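Long-range contact in uncharacterized protein (PDB 4JZA), which is a phosphoinositide phosphatase, probably removing a phosphate from host phosphatidylinositol phosphate lipids: residues Leu128-Gly139 with His316-Val324. Numbering follows the deposited sequence.
Sequences LLNEAEQYALMG and HQQFFLEHV
Glu131 OE1 accepts two hydrogen bonds from the other helix, 2.8 Å from His316 NE2 and 2.7 Å from Gln317 NE2. The second is nearly straight, at 170°. The donors arrive from opposite faces of the carboxylate, each tilted well out of its plane, while OE1 itself lies in the plane of the imidazole and of the amide. The Gln317 chain kinks at its second torsion (chi2 -106°), turning its amide between two side chains of 128-139: NE2 serves Glu131, and OE1 lies beside Tyr135 OH, modelled too close for a bond there to be taken at face value. Gln317 OE1 also has a hydrogen bond with Thr344 OG1; with NE2 on Glu131, the amide has a partner at each end, which should hold its rotation.

Next to this polar edge, Phe320 fits as a knob into the hole formed by Leu128, Glu131, Ala132 and Tyr135. Ala132 CA lies over the face of its ring, 4.1 Å from the centroid of Phe320. Phe320 CB in turn sits over one face of Tyr135, 3.6 Å from that centroid, a CH-pi contact; the two rings are oblique. Leu128 CD2 packs off-centre on the His316 imidazole. Farther along, selenomethionine Met138 brings CE to 4.0 Å from Val324 CG1 and also touches Leu321.

The two segments run in the same direction, their axes 9.8 Å apart at closest approach and inclined by 22°, with helix 41-62 meeting Tyr135 through Phe58. Two N-H donors on one oxygen should stabilise an ionised Glu131 within a mostly buried interface, polar around Glu131 and apolar around Phe320 and Val324.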
# COMPACT_ATOMS: atom_id res chain seq x y z
N LEU A 128 6.70 5.41 3.08
CA LEU A 128 7.76 5.19 2.08
C LEU A 128 8.06 3.70 1.83
O LEU A 128 8.05 3.25 0.67
CB LEU A 128 9.05 5.88 2.48
CG LEU A 128 9.09 7.37 2.29
CD1 LEU A 128 10.38 7.92 2.90
CD2 LEU A 128 9.01 7.77 0.84
N LEU A 129 8.28 2.95 2.91
CA LEU A 129 8.44 1.48 2.81
C LEU A 129 7.22 0.73 2.17
O LEU A 129 7.35 -0.10 1.28
CB LEU A 129 8.69 0.90 4.19
CG LEU A 129 9.11 -0.57 4.24
CD1 LEU A 129 10.32 -0.85 3.39
CD2 LEU A 129 9.36 -1.05 5.67
N ASN A 130 6.02 1.08 2.65
CA ASN A 130 4.79 0.43 2.28
C ASN A 130 4.57 0.58 0.81
O ASN A 130 4.23 -0.37 0.13
CB ASN A 130 3.63 1.05 3.04
CG ASN A 130 2.32 0.31 2.82
OD1 ASN A 130 2.21 -0.88 3.08
ND2 ASN A 130 1.30 1.04 2.35
N GLU A 131 4.80 1.79 0.32
CA GLU A 131 4.59 2.16 -1.12
C GLU A 131 5.73 1.72 -2.00
O GLU A 131 5.52 1.28 -3.12
CB GLU A 131 4.25 3.68 -1.29
CG GLU A 131 2.88 4.02 -0.69
CD GLU A 131 2.61 5.49 -0.48
OE1 GLU A 131 2.76 6.33 -1.39
OE2 GLU A 131 2.20 5.85 0.61
N ALA A 132 6.95 1.77 -1.50
CA ALA A 132 8.05 1.14 -2.23
C ALA A 132 7.80 -0.33 -2.47
O ALA A 132 8.07 -0.83 -3.52
CB ALA A 132 9.39 1.34 -1.53
N GLU A 133 7.25 -1.05 -1.51
CA GLU A 133 6.99 -2.45 -1.74
C GLU A 133 5.98 -2.66 -2.88
O GLU A 133 6.11 -3.57 -3.68
CB GLU A 133 6.44 -3.11 -0.49
CG GLU A 133 6.41 -4.62 -0.60
CD GLU A 133 5.51 -5.31 0.42
OE1 GLU A 133 5.74 -6.51 0.58
OE2 GLU A 133 4.59 -4.68 1.04
N GLN A 134 4.96 -1.82 -2.95
CA GLN A 134 3.94 -1.93 -3.96
C GLN A 134 4.49 -1.76 -5.35
O GLN A 134 4.21 -2.56 -6.22
CB GLN A 134 2.90 -0.84 -3.72
CG GLN A 134 2.06 -0.98 -2.44
CD GLN A 134 1.17 0.22 -2.27
OE1 GLN A 134 1.01 0.94 -3.16
NE2 GLN A 134 0.55 0.39 -1.23
N TYR A 135 5.27 -0.70 -5.56
CA TYR A 135 5.95 -0.45 -6.84
C TYR A 135 6.99 -1.56 -7.10
O TYR A 135 7.10 -2.01 -8.25
CB TYR A 135 6.58 0.94 -6.92
CG TYR A 135 5.60 2.01 -7.23
CD1 TYR A 135 4.93 2.66 -6.22
CD2 TYR A 135 5.36 2.42 -8.52
CE1 TYR A 135 4.01 3.65 -6.50
CE2 TYR A 135 4.45 3.41 -8.82
CZ TYR A 135 3.77 4.00 -7.79
OH TYR A 135 2.86 4.96 -8.02
N ALA A 136 7.70 -2.05 -6.09
CA ALA A 136 8.59 -3.21 -6.38
C ALA A 136 7.82 -4.40 -6.93
O ALA A 136 8.32 -5.10 -7.84
CB ALA A 136 9.36 -3.71 -5.14
N LEU A 137 6.62 -4.62 -6.38
CA LEU A 137 5.76 -5.71 -6.82
C LEU A 137 5.16 -5.49 -8.23
O LEU A 137 5.05 -6.46 -9.00
CB LEU A 137 4.63 -5.97 -5.82
CG LEU A 137 5.07 -6.51 -4.47
CD1 LEU A 137 3.89 -6.42 -3.50
CD2 LEU A 137 5.62 -7.94 -4.54
N MSE A 138 4.75 -4.26 -8.55
CA MSE A 138 4.25 -3.95 -9.87
C MSE A 138 5.30 -4.30 -10.90
O MSE A 138 5.03 -4.98 -11.90
CB MSE A 138 3.97 -2.47 -9.90
CG MSE A 138 3.17 -2.14 -11.12
SE MSE A 138 2.67 -0.27 -11.16
CE MSE A 138 4.41 0.61 -11.48
N GLY A 139 6.52 -3.86 -10.64
CA GLY A 139 7.65 -4.07 -11.56
C GLY A 139 7.92 -5.54 -11.83
O GLY A 139 8.26 -5.90 -12.93
N HIS A 316 7.27 11.07 -3.93
CA HIS A 316 7.87 9.76 -3.83
C HIS A 316 7.22 8.77 -4.82
O HIS A 316 7.92 7.97 -5.46
CB HIS A 316 7.93 9.25 -2.36
CG HIS A 316 6.61 9.06 -1.70
ND1 HIS A 316 6.05 10.01 -0.88
CD2 HIS A 316 5.73 8.04 -1.75
CE1 HIS A 316 4.88 9.59 -0.45
NE2 HIS A 316 4.65 8.39 -0.97
N GLN A 317 5.90 8.83 -4.97
CA GLN A 317 5.27 7.91 -5.90
C GLN A 317 5.90 8.14 -7.30
O GLN A 317 6.14 7.20 -8.03
CB GLN A 317 3.74 8.12 -5.96
CG GLN A 317 2.98 7.60 -4.75
CD GLN A 317 2.18 6.33 -4.98
OE1 GLN A 317 1.81 5.94 -6.10
NE2 GLN A 317 1.91 5.68 -3.90
N GLN A 318 6.15 9.40 -7.64
CA GLN A 318 6.62 9.74 -9.00
C GLN A 318 8.00 9.16 -9.23
O GLN A 318 8.25 8.56 -10.28
CB GLN A 318 6.56 11.23 -9.25
CG GLN A 318 5.18 11.81 -8.97
CD GLN A 318 5.00 13.26 -9.41
OE1 GLN A 318 5.63 14.19 -8.93
NE2 GLN A 318 4.10 13.44 -10.32
N PHE A 319 8.86 9.25 -8.22
CA PHE A 319 10.17 8.63 -8.32
C PHE A 319 10.04 7.13 -8.38
O PHE A 319 10.78 6.50 -9.10
CB PHE A 319 11.09 8.99 -7.16
CG PHE A 319 11.77 10.33 -7.28
CD1 PHE A 319 12.82 10.51 -8.17
CD2 PHE A 319 11.40 11.38 -6.47
CE1 PHE A 319 13.48 11.71 -8.26
CE2 PHE A 319 12.06 12.60 -6.56
CZ PHE A 319 13.11 12.76 -7.44
N PHE A 320 9.08 6.56 -7.66
CA PHE A 320 8.87 5.11 -7.72
C PHE A 320 8.39 4.76 -9.12
O PHE A 320 8.89 3.80 -9.74
CB PHE A 320 7.84 4.63 -6.70
CG PHE A 320 8.24 4.78 -5.24
CD1 PHE A 320 9.52 5.02 -4.86
CD2 PHE A 320 7.28 4.64 -4.26
CE1 PHE A 320 9.84 5.13 -3.53
CE2 PHE A 320 7.58 4.75 -2.93
CZ PHE A 320 8.86 5.00 -2.55
N LEU A 321 7.44 5.52 -9.64
CA LEU A 321 6.95 5.21 -10.99
C LEU A 321 8.10 5.27 -11.98
O LEU A 321 8.29 4.35 -12.79
CB LEU A 321 5.83 6.18 -11.41
CG LEU A 321 5.14 5.96 -12.76
CD1 LEU A 321 4.59 4.56 -12.85
CD2 LEU A 321 3.99 6.98 -12.89
N GLU A 322 8.84 6.38 -11.90
CA GLU A 322 10.01 6.61 -12.72
C GLU A 322 10.95 5.41 -12.67
O GLU A 322 11.42 4.96 -13.70
CB GLU A 322 10.74 7.88 -12.26
CG GLU A 322 12.17 8.05 -12.78
CD GLU A 322 12.89 9.28 -12.24
OE1 GLU A 322 14.09 9.46 -12.49
OE2 GLU A 322 12.25 10.10 -11.54
N HIS A 323 11.19 4.86 -11.51
CA HIS A 323 12.20 3.83 -11.41
C HIS A 323 11.80 2.53 -12.10
O HIS A 323 12.65 1.81 -12.61
CB HIS A 323 12.50 3.55 -9.97
CG HIS A 323 13.64 2.61 -9.77
ND1 HIS A 323 14.96 2.97 -9.97
CD2 HIS A 323 13.67 1.32 -9.36
CE1 HIS A 323 15.75 1.95 -9.69
NE2 HIS A 323 14.99 0.93 -9.30
N VAL A 324 10.51 2.22 -12.09
CA VAL A 324 9.97 1.05 -12.77
C VAL A 324 9.92 1.27 -14.25
O VAL A 324 10.26 0.34 -14.98
CB VAL A 324 8.55 0.71 -12.31
CG1 VAL A 324 7.93 -0.36 -13.16
CG2 VAL A 324 8.56 0.20 -10.89